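Exosome complex exonuclease RRP46 homolog (Oryza sativa Japonica Group, PDB 3HKM) probably serves as a component of the exosome 3'->5' exoribonuclease complex, binding single-stranded RNA and double-stranded DNA and cleaving both RNA and DNA in vitro. Local coordinates at residues 80-88 with 116-124; 135-143 with 218-227. One frame throughout, in Å; residues are numbered along the deposited sequence.

Interaction 1: 80-88 with 116-124; sequences YEMTLKRTL and LPCAINACC
A chi1 of -160° carries CG of Leu116 away from its own backbone N and over the ring of Tyr80, itself set beside the backbone N (chi1 -75°), at one end of a helix pair. CB of Leu116 stands almost on the ring normal, 3.9 Å from the Tyr80 centroid, a CH-pi contact, while CG of Leu116 comes 3.6 Å from CD1 of Tyr80. From this position the leucine branches part: CD1 of Leu116 reaches CG2 of Thr83 at 3.9 Å, and CD2 turns back toward the tyrosine backbone.

One helical turn on, Leu84 and Ile120 run past each other in opposite directions, with CD1 of Leu84 3.9 Å from CG1 of Ile120. Both methyls of Leu84 also touch the sulfur of Cys123, and Leu88 closes the row against CB of Cys123. The nearest CA pairs, Tyr80 with Leu116, Leu84 with Ile120 and Leu88 with Cys124, step by four residues along both segments, whose axes cross at -38°. Leu84 and Cys123 also touch the mixed sheet of the RNase PH fold, Leu84 at Val64 and Trp66, Cys123 at Ala42.

The two threonines beside this apolar row turn their hydroxyls to their own helix. Thr83 OG1 bonds to Glu79 O, and Thr87 OG1 bonds at 2.8 Å to Thr83 O, approaching from above the carbonyl plane; that oxygen also accepts Thr87 N. At the tyrosine end a water takes the N-H of Leu116 (N to water 3.0 Å), early in its helix where no preceding turn supplies an acceptor, and hydrogen-bonds to Tyr80 OH. Direct hydrogen bonds between the segments are absent, so shape and apolar surface join these helices, with a single water bridge as the polar tie.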
ATOM      1  N   TYR A  80       6.536   8.666  -0.916  1.00 24.82           N
ATOM      2  CA  TYR A  80       5.664   7.508  -1.047  1.00 25.34           C
ATOM      3  C   TYR A  80       6.453   6.347  -1.625  1.00 24.93           C
ATOM      4  O   TYR A  80       6.321   5.207  -1.176  1.00 24.28           O
ATOM      5  CB  TYR A  80       4.462   7.821  -1.943  1.00 24.87           C
ATOM      6  CG  TYR A  80       3.405   8.682  -1.285  1.00 25.13           C
ATOM      7  CD1 TYR A  80       3.470   8.979   0.074  1.00 24.50           C
ATOM      8  CD2 TYR A  80       2.325   9.171  -2.016  1.00 24.27           C
ATOM      9  CE1 TYR A  80       2.502   9.758   0.685  1.00 24.49           C
ATOM     10  CE2 TYR A  80       1.349   9.945  -1.412  1.00 23.08           C
ATOM     11  CZ  TYR A  80       1.444  10.235  -0.063  1.00 25.22           C
ATOM     12  OH  TYR A  80       0.478  11.009   0.543  1.00 28.79           O
ATOM     13  N   GLU A  81       7.274   6.649  -2.629  1.00 25.58           N
ATOM     14  CA  GLU A  81       8.135   5.661  -3.270  1.00 25.68           C
ATOM     15  C   GLU A  81       9.031   5.023  -2.224  1.00 26.72           C
ATOM     16  O   GLU A  81       9.246   3.802  -2.235  1.00 24.87           O
ATOM     17  CB  GLU A  81       8.989   6.325  -4.355  1.00 23.50           C
ATOM     18  CG  GLU A  81      10.009   5.410  -5.018  1.00 25.88           C
ATOM     19  CD  GLU A  81      10.821   6.113  -6.106  1.00 25.27           C
ATOM     20  OE1 GLU A  81      10.917   5.574  -7.230  1.00 23.55           O
ATOM     21  OE2 GLU A  81      11.349   7.212  -5.845  1.00 25.48           O
ATOM     22  N   MET A  82       9.533   5.867  -1.318  1.00 25.71           N
ATOM     23  CA  MET A  82      10.426   5.462  -0.236  1.00 25.53           C
ATOM     24  C   MET A  82       9.708   4.588   0.789  1.00 24.99           C
ATOM     25  O   MET A  82      10.179   3.508   1.136  1.00 25.20           O
ATOM     26  CB  MET A  82      11.021   6.705   0.442  1.00 27.68           C
ATOM     27  CG  MET A  82      12.206   6.443   1.366  1.00 30.06           C
ATOM     28  SD  MET A  82      11.770   5.775   2.997  1.00 43.83           S
ATOM     29  CE  MET A  82      10.689   7.065   3.629  1.00 31.99           C
ATOM     30  N   THR A  83       8.561   5.056   1.269  1.00 25.26           N
ATOM     31  CA  THR A  83       7.800   4.296   2.250  1.00 25.00           C
ATOM     32  C   THR A  83       7.438   2.925   1.697  1.00 23.24           C
ATOM     33  O   THR A  83       7.620   1.908   2.369  1.00 24.45           O
ATOM     34  CB  THR A  83       6.524   5.044   2.689  1.00 25.40           C
ATOM     35  OG1 THR A  83       6.861   6.386   3.063  1.00 25.45           O
ATOM     36  CG2 THR A  83       5.879   4.341   3.873  1.00 23.73           C
ATOM     37  N   LEU A  84       6.939   2.910   0.462  1.00 22.18           N
ATOM     38  CA  LEU A  84       6.580   1.682  -0.250  1.00 20.48           C
ATOM     39  C   LEU A  84       7.743   0.681  -0.312  1.00 21.31           C
ATOM     40  O   LEU A  84       7.557  -0.507  -0.056  1.00 20.83           O
ATOM     41  CB  LEU A  84       6.076   2.027  -1.656  1.00 19.84           C
ATOM     42  CG  LEU A  84       5.471   0.940  -2.549  1.00 18.49           C
ATOM     43  CD1 LEU A  84       4.348   0.184  -1.847  1.00 16.17           C
ATOM     44  CD2 LEU A  84       4.970   1.573  -3.836  1.00 18.60           C
ATOM     45  N   LYS A  85       8.945   1.167  -0.627  1.00 23.78           N
ATOM     46  CA  LYS A  85      10.139   0.316  -0.684  1.00 22.05           C
ATOM     47  C   LYS A  85      10.481  -0.253   0.704  1.00 21.52           C
ATOM     48  O   LYS A  85      10.822  -1.424   0.830  1.00 24.13           O
ATOM     49  CB  LYS A  85      11.331   1.096  -1.275  1.00 24.87           C
ATOM     50  CG  LYS A  85      12.414   0.250  -2.002  1.00 23.52           C
ATOM     51  CD  LYS A  85      13.620   1.121  -2.408  1.00 24.82           C
ATOM     52  CE  LYS A  85      14.553   0.462  -3.447  1.00 25.72           C
ATOM     53  NZ  LYS A  85      14.322   0.884  -4.871  1.00 18.45           N
ATOM     54  N   ARG A  86      10.380   0.576   1.738  1.00 22.79           N
ATOM     55  CA  ARG A  86      10.572   0.134   3.119  1.00 23.56           C
ATOM     56  C   ARG A  86       9.599  -0.967   3.478  1.00 21.47           C
ATOM     57  O   ARG A  86       9.971  -1.966   4.087  1.00 20.33           O
ATOM     58  CB  ARG A  86      10.334   1.291   4.094  1.00 25.93           C
ATOM     59  CG  ARG A  86      11.550   2.119   4.482  1.00 27.40           C
ATOM     60  CD  ARG A  86      11.118   3.529   4.935  1.00 28.36           C
ATOM     61  NE  ARG A  86      10.330   3.562   6.176  1.00 33.20           N
ATOM     62  CZ  ARG A  86       9.011   3.364   6.262  1.00 29.39           C
ATOM     63  NH1 ARG A  86       8.289   3.096   5.182  1.00 28.49           N
ATOM     64  NH2 ARG A  86       8.403   3.428   7.441  1.00 28.83           N
ATOM     65  N   THR A  87       8.338  -0.749   3.121  1.00 22.21           N
ATOM     66  CA  THR A  87       7.242  -1.649   3.468  1.00 20.70           C
ATOM     67  C   THR A  87       7.356  -2.991   2.754  1.00 22.00           C
ATOM     68  O   THR A  87       7.147  -4.046   3.355  1.00 21.84           O
ATOM     69  CB  THR A  87       5.880  -1.030   3.090  1.00 21.56           C
ATOM     70  OG1 THR A  87       5.763   0.282   3.655  1.00 20.73           O
ATOM     71  CG2 THR A  87       4.747  -1.901   3.596  1.00 20.75           C
ATOM     72  N   LEU A  88       7.683  -2.946   1.465  1.00 20.11           N
ATOM     73  CA  LEU A  88       7.771  -4.155   0.668  1.00 20.15           C
ATOM     74  C   LEU A  88       8.975  -4.995   1.061  1.00 21.54           C
ATOM     75  O   LEU A  88       8.846  -6.195   1.271  1.00 20.70           O
ATOM     76  CB  LEU A  88       7.824  -3.824  -0.818  1.00 20.68           C
ATOM     77  CG  LEU A  88       6.542  -3.300  -1.453  1.00 18.97           C
ATOM     78  CD1 LEU A  88       6.692  -3.375  -2.942  1.00 16.92           C
ATOM     79  CD2 LEU A  88       5.337  -4.107  -1.002  1.00 18.25           C
ATOM     80  N   LEU A 116      -1.164   6.239  -0.873  1.00 17.31           N
ATOM     81  CA  LEU A 116      -0.065   5.393  -0.429  1.00 17.95           C
ATOM     82  C   LEU A 116      -0.601   4.066   0.142  1.00 18.74           C
ATOM     83  O   LEU A 116      -0.069   2.990  -0.168  1.00 17.14           O
ATOM     84  CB  LEU A 116       0.820   6.139   0.572  1.00 18.49           C
ATOM     85  CG  LEU A 116       2.249   5.650   0.824  1.00 21.01           C
ATOM     86  CD1 LEU A 116       2.445   5.198   2.259  1.00 20.96           C
ATOM     87  CD2 LEU A 116       2.681   4.575  -0.175  1.00 20.70           C
ATOM     88  N   PRO A 117      -1.653   4.130   0.976  1.00 16.73           N
ATOM     89  CA  PRO A 117      -2.263   2.869   1.414  1.00 17.02           C
ATOM     90  C   PRO A 117      -2.799   2.049   0.236  1.00 16.29           C
ATOM     91  O   PRO A 117      -2.688   0.824   0.244  1.00 17.88           O
ATOM     92  CB  PRO A 117      -3.414   3.335   2.310  1.00 16.49           C
ATOM     93  CG  PRO A 117      -2.958   4.629   2.849  1.00 17.48           C
ATOM     94  CD  PRO A 117      -2.199   5.283   1.714  1.00 17.84           C
ATOM     95  N   CYS A 118      -3.368   2.712  -0.765  1.00 16.11           N
ATOM     96  CA  CYS A 118      -3.858   2.007  -1.944  1.00 17.08           C
ATOM     97  C   CYS A 118      -2.700   1.350  -2.703  1.00 19.28           C
ATOM     98  O   CYS A 118      -2.768   0.161  -3.053  1.00 17.95           O
ATOM     99  CB  CYS A 118      -4.626   2.953  -2.867  1.00 17.92           C
ATOM    100  SG  CYS A 118      -5.281   2.182  -4.377  1.00 21.08           S
ATOM    101  N   ALA A 119      -1.640   2.124  -2.949  1.00 16.70           N
ATOM    102  CA  ALA A 119      -0.464   1.619  -3.659  1.00 16.90           C
ATOM    103  C   ALA A 119       0.176   0.450  -2.920  1.00 17.83           C
ATOM    104  O   ALA A 119       0.651  -0.496  -3.537  1.00 19.16           O
ATOM    105  CB  ALA A 119       0.549   2.737  -3.876  1.00 18.57           C
ATOM    106  N   ILE A 120       0.181   0.524  -1.593  1.00 15.91           N
ATOM    107  CA  ILE A 120       0.666  -0.560  -0.748  1.00 16.90           C
ATOM    108  C   ILE A 120      -0.117  -1.868  -0.951  1.00 16.54           C
ATOM    109  O   ILE A 120       0.460  -2.911  -1.239  1.00 16.54           O
ATOM    110  CB  ILE A 120       0.654  -0.127   0.743  1.00 16.02           C
ATOM    111  CG1 ILE A 120       1.706   0.976   0.962  1.00 17.70           C
ATOM    112  CG2 ILE A 120       0.913  -1.319   1.663  1.00 13.88           C
ATOM    113  CD1 ILE A 120       1.880   1.399   2.406  1.00 17.33           C
ATOM    114  N   ASN A 121      -1.434  -1.802  -0.788  1.00 16.82           N
ATOM    115  CA  ASN A 121      -2.306  -2.955  -1.000  1.00 17.73           C
ATOM    116  C   ASN A 121      -2.180  -3.536  -2.405  1.00 17.39           C
ATOM    117  O   ASN A 121      -2.129  -4.753  -2.591  1.00 17.11           O
ATOM    118  CB  ASN A 121      -3.758  -2.551  -0.761  1.00 18.07           C
ATOM    119  CG  ASN A 121      -4.007  -2.093   0.656  1.00 16.33           C
ATOM    120  OD1 ASN A 121      -4.753  -1.146   0.888  1.00 18.83           O
ATOM    121  ND2 ASN A 121      -3.382  -2.760   1.611  1.00 15.50           N
ATOM    122  N   ALA A 122      -2.164  -2.647  -3.392  1.00 17.35           N
ATOM    123  CA  ALA A 122      -1.975  -3.019  -4.788  1.00 16.80           C
ATOM    124  C   ALA A 122      -0.716  -3.858  -4.969  1.00 17.44           C
ATOM    125  O   ALA A 122      -0.711  -4.854  -5.692  1.00 16.11           O
ATOM    126  CB  ALA A 122      -1.886  -1.766  -5.632  1.00 17.25           C
ATOM    127  N   CYS A 123       0.356  -3.432  -4.310  1.00 18.05           N
ATOM    128  CA  CYS A 123       1.667  -4.039  -4.473  1.00 15.67           C
ATOM    129  C   CYS A 123       1.746  -5.356  -3.747  1.00 16.35           C
ATOM    130  O   CYS A 123       2.442  -6.268  -4.190  1.00 17.44           O
ATOM    131  CB  CYS A 123       2.764  -3.098  -3.980  1.00 16.14           C
ATOM    132  SG  CYS A 123       3.210  -1.845  -5.191  1.00 18.49           S
ATOM    133  N   CYS A 124       1.040  -5.458  -2.627  1.00 16.78           N
ATOM    134  CA  CYS A 124       0.979  -6.726  -1.902  1.00 17.32           C
ATOM    135  C   CYS A 124       0.269  -7.777  -2.740  1.00 15.94           C
ATOM    136  O   CYS A 124       0.641  -8.951  -2.725  1.00 17.35           O
ATOM    137  CB  CYS A 124       0.267  -6.571  -0.560  1.00 16.13           C
ATOM    138  SG  CYS A 124       0.035  -8.148   0.303  1.00 18.01           S
TER
HETATM  139  O   HOH W   1      -1.920   8.834   0.380  1.00 20.73           O

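Interaction 2: 135-143 with 218-227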
ATOM      1  N   LYS A 135       6.660 -12.786   3.982  1.00 22.76           N
ATOM      2  CA  LYS A 135       6.556 -13.182   5.392  1.00 23.56           C
ATOM      3  C   LYS A 135       5.085 -13.194   5.831  1.00 23.17           C
ATOM      4  O   LYS A 135       4.666 -13.996   6.663  1.00 23.73           O
ATOM      5  CB  LYS A 135       7.317 -12.202   6.295  1.00 22.05           C
ATOM      6  CG  LYS A 135       8.827 -12.123   6.111  1.00 23.23           C
ATOM      7  CD  LYS A 135       9.408 -11.230   7.204  1.00 24.82           C
ATOM      8  CE  LYS A 135      10.806 -10.715   6.882  1.00 27.50           C
ATOM      9  NZ  LYS A 135      11.888 -11.692   7.224  1.00 32.71           N
ATOM     10  N   HIS A 136       4.316 -12.271   5.269  1.00 21.88           N
ATOM     11  CA  HIS A 136       2.918 -12.074   5.620  1.00 23.19           C
ATOM     12  C   HIS A 136       2.343 -11.048   4.655  1.00 22.63           C
ATOM     13  O   HIS A 136       3.088 -10.355   3.959  1.00 20.46           O
ATOM     14  CB  HIS A 136       2.795 -11.543   7.050  1.00 23.79           C
ATOM     15  CG  HIS A 136       3.800 -10.484   7.377  1.00 24.47           C
ATOM     16  ND1 HIS A 136       3.741  -9.215   6.842  1.00 25.27           N
ATOM     17  CD2 HIS A 136       4.906 -10.512   8.158  1.00 24.35           C
ATOM     18  CE1 HIS A 136       4.762  -8.503   7.288  1.00 25.18           C
ATOM     19  NE2 HIS A 136       5.484  -9.267   8.089  1.00 26.30           N
ATOM     20  N   LEU A 137       1.019 -10.961   4.612  1.00 23.72           N
ATOM     21  CA  LEU A 137       0.335  -9.925   3.842  1.00 21.97           C
ATOM     22  C   LEU A 137       0.554  -8.541   4.457  1.00 20.36           C
ATOM     23  O   LEU A 137       0.682  -8.406   5.674  1.00 21.11           O
ATOM     24  CB  LEU A 137      -1.169 -10.201   3.809  1.00 21.97           C
ATOM     25  CG  LEU A 137      -1.789 -10.985   2.657  1.00 21.56           C
ATOM     26  CD1 LEU A 137      -1.013 -12.251   2.340  1.00 23.11           C
ATOM     27  CD2 LEU A 137      -3.241 -11.288   2.977  1.00 20.48           C
ATOM     28  N   ALA A 138       0.590  -7.518   3.610  1.00 21.18           N
ATOM     29  CA  ALA A 138       0.541  -6.136   4.072  1.00 20.86           C
ATOM     30  C   ALA A 138      -0.813  -5.526   3.697  1.00 19.24           C
ATOM     31  O   ALA A 138      -1.183  -5.486   2.524  1.00 18.94           O
ATOM     32  CB  ALA A 138       1.680  -5.324   3.488  1.00 18.03           C
ATOM     33  N   VAL A 139      -1.551  -5.066   4.699  1.00 17.05           N
ATOM     34  CA  VAL A 139      -2.835  -4.416   4.472  1.00 18.09           C
ATOM     35  C   VAL A 139      -2.783  -2.996   5.046  1.00 18.75           C
ATOM     36  O   VAL A 139      -2.675  -2.808   6.254  1.00 18.15           O
ATOM     37  CB  VAL A 139      -4.010  -5.250   5.072  1.00 17.88           C
ATOM     38  CG1 VAL A 139      -5.254  -4.403   5.247  1.00 20.75           C
ATOM     39  CG2 VAL A 139      -4.313  -6.445   4.191  1.00 19.03           C
ATOM     40  N   ALA A 140      -2.835  -1.999   4.167  1.00 16.56           N
ATOM     41  CA  ALA A 140      -2.670  -0.608   4.580  1.00 18.31           C
ATOM     42  C   ALA A 140      -3.994   0.146   4.574  1.00 17.73           C
ATOM     43  O   ALA A 140      -4.854  -0.118   3.743  1.00 18.28           O
ATOM     44  CB  ALA A 140      -1.663   0.095   3.683  1.00 17.39           C
ATOM     45  N   ILE A 141      -4.151   1.087   5.501  1.00 18.67           N
ATOM     46  CA  ILE A 141      -5.370   1.887   5.587  1.00 19.89           C
ATOM     47  C   ILE A 141      -5.061   3.334   5.964  1.00 18.59           C
ATOM     48  O   ILE A 141      -4.362   3.588   6.946  1.00 18.41           O
ATOM     49  CB  ILE A 141      -6.362   1.311   6.623  1.00 19.68           C
ATOM     50  CG1 ILE A 141      -6.766  -0.123   6.260  1.00 18.71           C
ATOM     51  CG2 ILE A 141      -7.587   2.200   6.732  1.00 17.88           C
ATOM     52  CD1 ILE A 141      -7.673  -0.780   7.278  1.00 19.85           C
ATOM     53  N   GLY A 142      -5.583   4.272   5.180  1.00 17.41           N
ATOM     54  CA  GLY A 142      -5.466   5.686   5.490  1.00 19.93           C
ATOM     55  C   GLY A 142      -6.518   6.098   6.506  1.00 20.22           C
ATOM     56  O   GLY A 142      -7.708   6.026   6.239  1.00 19.96           O
ATOM     57  N   CYS A 143      -6.073   6.508   7.688  1.00 22.23           N
ATOM     58  CA  CYS A 143      -6.985   6.897   8.758  1.00 20.44           C
ATOM     59  C   CYS A 143      -6.960   8.399   8.927  1.00 22.00           C
ATOM     60  O   CYS A 143      -5.894   8.995   8.975  1.00 22.98           O
ATOM     61  CB  CYS A 143      -6.561   6.262  10.079  1.00 21.72           C
ATOM     62  SG  CYS A 143      -6.156   4.523   9.997  1.00 20.86           S
ATOM     63  N   ALA A 218     -10.761  -3.284  10.962  1.00 23.13           N
ATOM     64  CA  ALA A 218     -11.270  -3.090   9.605  1.00 24.07           C
ATOM     65  C   ALA A 218     -10.438  -3.849   8.578  1.00 22.09           C
ATOM     66  O   ALA A 218     -10.956  -4.294   7.556  1.00 21.48           O
ATOM     67  CB  ALA A 218     -11.287  -1.607   9.259  1.00 21.42           C
ATOM     68  N   SER A 219      -9.145  -3.981   8.858  1.00 23.47           N
ATOM     69  CA  SER A 219      -8.187  -4.514   7.889  1.00 22.80           C
ATOM     70  C   SER A 219      -8.508  -5.931   7.397  1.00 22.99           C
ATOM     71  O   SER A 219      -8.236  -6.267   6.243  1.00 19.41           O
ATOM     72  CB  SER A 219      -6.745  -4.422   8.425  1.00 23.31           C
ATOM     73  OG  SER A 219      -6.572  -5.114   9.651  1.00 24.51           O
ATOM     74  N   SER A 220      -9.097  -6.748   8.271  1.00 23.98           N
ATOM     75  CA  SER A 220      -9.487  -8.114   7.918  1.00 22.03           C
ATOM     76  C   SER A 220     -10.355  -8.154   6.668  1.00 21.15           C
ATOM     77  O   SER A 220     -10.393  -9.161   5.972  1.00 22.64           O
ATOM     78  CB  SER A 220     -10.241  -8.782   9.077  1.00 23.30           C
ATOM     79  OG  SER A 220     -11.559  -8.267   9.183  1.00 23.32           O
ATOM     80  N   ARG A 221     -11.062  -7.063   6.386  1.00 22.10           N
ATOM     81  CA  ARG A 221     -11.852  -6.975   5.159  1.00 23.30           C
ATOM     82  C   ARG A 221     -10.941  -6.991   3.926  1.00 21.63           C
ATOM     83  O   ARG A 221     -11.250  -7.640   2.925  1.00 19.99           O
ATOM     84  CB  ARG A 221     -12.737  -5.719   5.156  1.00 21.48           C
ATOM     85  CG  ARG A 221     -14.039  -5.880   5.933  1.00 24.40           C
ATOM     86  CD  ARG A 221     -14.986  -4.699   5.725  1.00 23.24           C
ATOM     87  NE  ARG A 221     -16.157  -4.766   6.600  1.00 27.28           N
ATOM     88  CZ  ARG A 221     -17.339  -5.278   6.250  1.00 27.01           C
ATOM     89  NH1 ARG A 221     -17.519  -5.773   5.035  1.00 26.08           N
ATOM     90  NH2 ARG A 221     -18.344  -5.299   7.119  1.00 27.97           N
ATOM     91  N   ILE A 222      -9.817  -6.284   4.013  1.00 19.17           N
ATOM     92  CA  ILE A 222      -8.868  -6.219   2.907  1.00 18.34           C
ATOM     93  C   ILE A 222      -8.106  -7.535   2.704  1.00 18.87           C
ATOM     94  O   ILE A 222      -7.906  -7.976   1.570  1.00 17.91           O
ATOM     95  CB  ILE A 222      -7.847  -5.081   3.089  1.00 17.94           C
ATOM     96  CG1 ILE A 222      -8.541  -3.718   3.140  1.00 18.80           C
ATOM     97  CG2 ILE A 222      -6.833  -5.094   1.958  1.00 16.75           C
ATOM     98  CD1 ILE A 222      -7.607  -2.602   3.551  1.00 15.05           C
ATOM     99  N   SER A 223      -7.676  -8.158   3.798  1.00 20.41           N
ATOM    100  CA  SER A 223      -6.952  -9.428   3.701  1.00 20.54           C
ATOM    101  C   SER A 223      -7.861 -10.618   3.333  1.00 19.75           C
ATOM    102  O   SER A 223      -7.413 -11.552   2.671  1.00 21.02           O
ATOM    103  CB  SER A 223      -6.124  -9.705   4.967  1.00 20.70           C
ATOM    104  OG  SER A 223      -6.947  -9.850   6.111  1.00 20.06           O
ATOM    105  N   ASP A 224      -9.128 -10.577   3.746  1.00 20.31           N
ATOM    106  CA  ASP A 224     -10.105 -11.592   3.343  1.00 20.66           C
ATOM    107  C   ASP A 224     -10.306 -11.536   1.825  1.00 21.10           C
ATOM    108  O   ASP A 224     -10.589 -12.545   1.188  1.00 23.10           O
ATOM    109  CB  ASP A 224     -11.463 -11.380   4.035  1.00 21.63           C
ATOM    110  CG  ASP A 224     -11.443 -11.699   5.537  1.00 24.80           C
ATOM    111  OD1 ASP A 224     -10.438 -12.242   6.051  1.00 24.42           O
ATOM    112  OD2 ASP A 224     -12.461 -11.400   6.207  1.00 23.96           O
ATOM    113  N   PHE A 225     -10.174 -10.337   1.264  1.00 21.48           N
ATOM    114  CA  PHE A 225     -10.235 -10.107  -0.180  1.00 20.87           C
ATOM    115  C   PHE A 225      -9.002 -10.717  -0.864  1.00 22.49           C
ATOM    116  O   PHE A 225      -9.120 -11.483  -1.834  1.00 21.82           O
ATOM    117  CB  PHE A 225     -10.316  -8.593  -0.437  1.00 20.84           C
ATOM    118  CG  PHE A 225     -10.449  -8.206  -1.894  1.00 21.78           C
ATOM    119  CD1 PHE A 225     -11.576  -8.549  -2.625  1.00 21.45           C
ATOM    120  CD2 PHE A 225      -9.466  -7.451  -2.512  1.00 22.33           C
ATOM    121  CE1 PHE A 225     -11.707  -8.175  -3.952  1.00 21.61           C
ATOM    122  CE2 PHE A 225      -9.588  -7.073  -3.843  1.00 21.31           C
ATOM    123  CZ  PHE A 225     -10.711  -7.442  -4.565  1.00 20.99           C
ATOM    124  N   MET A 226      -7.823 -10.370  -0.349  1.00 20.09           N
ATOM    125  CA  MET A 226      -6.568 -10.963  -0.799  1.00 20.39           C
ATOM    126  C   MET A 226      -6.554 -12.488  -0.660  1.00 21.50           C
ATOM    127  O   MET A 226      -6.085 -13.192  -1.554  1.00 22.61           O
ATOM    128  CB  MET A 226      -5.384 -10.376  -0.026  1.00 18.59           C
ATOM    129  CG  MET A 226      -5.107  -8.902  -0.305  1.00 19.79           C
ATOM    130  SD  MET A 226      -3.742  -8.226   0.672  1.00 19.33           S
ATOM    131  CE  MET A 226      -3.739  -6.526   0.125  1.00 17.73           C
ATOM    132  N   ARG A 227      -7.063 -12.999   0.455  1.00 20.52           N
ATOM    133  CA  ARG A 227      -6.973 -14.434   0.727  1.00 22.54           C
ATOM    134  C   ARG A 227      -7.991 -15.302  -0.030  1.00 24.88           C
ATOM    135  O   ARG A 227      -7.761 -16.491  -0.265  1.00 27.23           O
ATOM    136  CB  ARG A 227      -7.055 -14.693   2.232  1.00 24.33           C
ATOM    137  CG  ARG A 227      -5.791 -14.303   2.996  1.00 23.21           C
ATOM    138  CD  ARG A 227      -4.863 -15.491   3.218  1.00 24.37           C
ATOM    139  NE  ARG A 227      -3.581 -15.090   3.792  1.00 20.85           N
ATOM    140  CZ  ARG A 227      -3.464 -14.489   4.967  1.00 23.24           C
ATOM    141  NH1 ARG A 227      -4.551 -14.227   5.675  1.00 24.75           N
ATOM    142  NH2 ARG A 227      -2.269 -14.144   5.435  1.00 22.21           N
TER
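Val139 sits at the middle of this strand-on-helix contact, its CG1 pressed against Ile222 and Ser219. The fit is tight: CG1 of Val139 lies 3.4 Å from both CB and CD1 of Ile222, closer than usual for carbons, and 3.5 Å from CB of Ser219. Toward one end, CD1 of Ile141 packs over the Ser219 backbone, 3.8 Å from its CA. Toward the other, Leu137 slides alongside Met226, its CD2 3.8 Å from Met226 CB, and the same methyl lies over the centre of one face of the Arg227 guanidinium, 3.8 Å from CZ. Were Leu137 cut back to an alanine, a gap would probably open beside Ser223 and Met226, and the guanidinium would lose the apolar cover on that face.

A second shell helps orient these groups. Ser219 OG turns back to Leu216 O, leaving CB for the valine; Ser223 OG and Arg227 NH2 make weak hydrogen bonds to Asn173. Strand 138-145 is held by backbone bonds to Phe171 and Leu169, so helix 205-229 packs against an antiparallel sheet, its segment 218-227 running at 137° to strand segment 138-143. The chemistry is almost wholly dispersive: Met226, extended beyond CG (chi2 178°), carries CE to 3.7 Å from Ala138 O, a buried oxygen with no hydrogen-bonding partner in the model, a polar cost accepted within hydrophobic packing.

How the interactions relate
Helix 115-130 and strand 138-145 follow each other in the chain, which links interaction 1 to interaction 2 in series; the centres of the two contacts lie about 13 Å apart. They also meet directly, since the helix turns an adjoining face to the strand, with Ile120 shared between the two: Cys124 SG lies 3.4 Å from Ala138 N, and Pro117 CG 3.5 Å from Gly142 N. Ala140 packs on Pro117 and Ile120, while Met226 reaches Cys124. In this RNase PH fold, helix 115-130 lies between the mixed sheet and strand 138-145, and helix 205-229 packs on the strand's other face, with Phe225 reaching Phe17 and Trp33 of the mixed sheet.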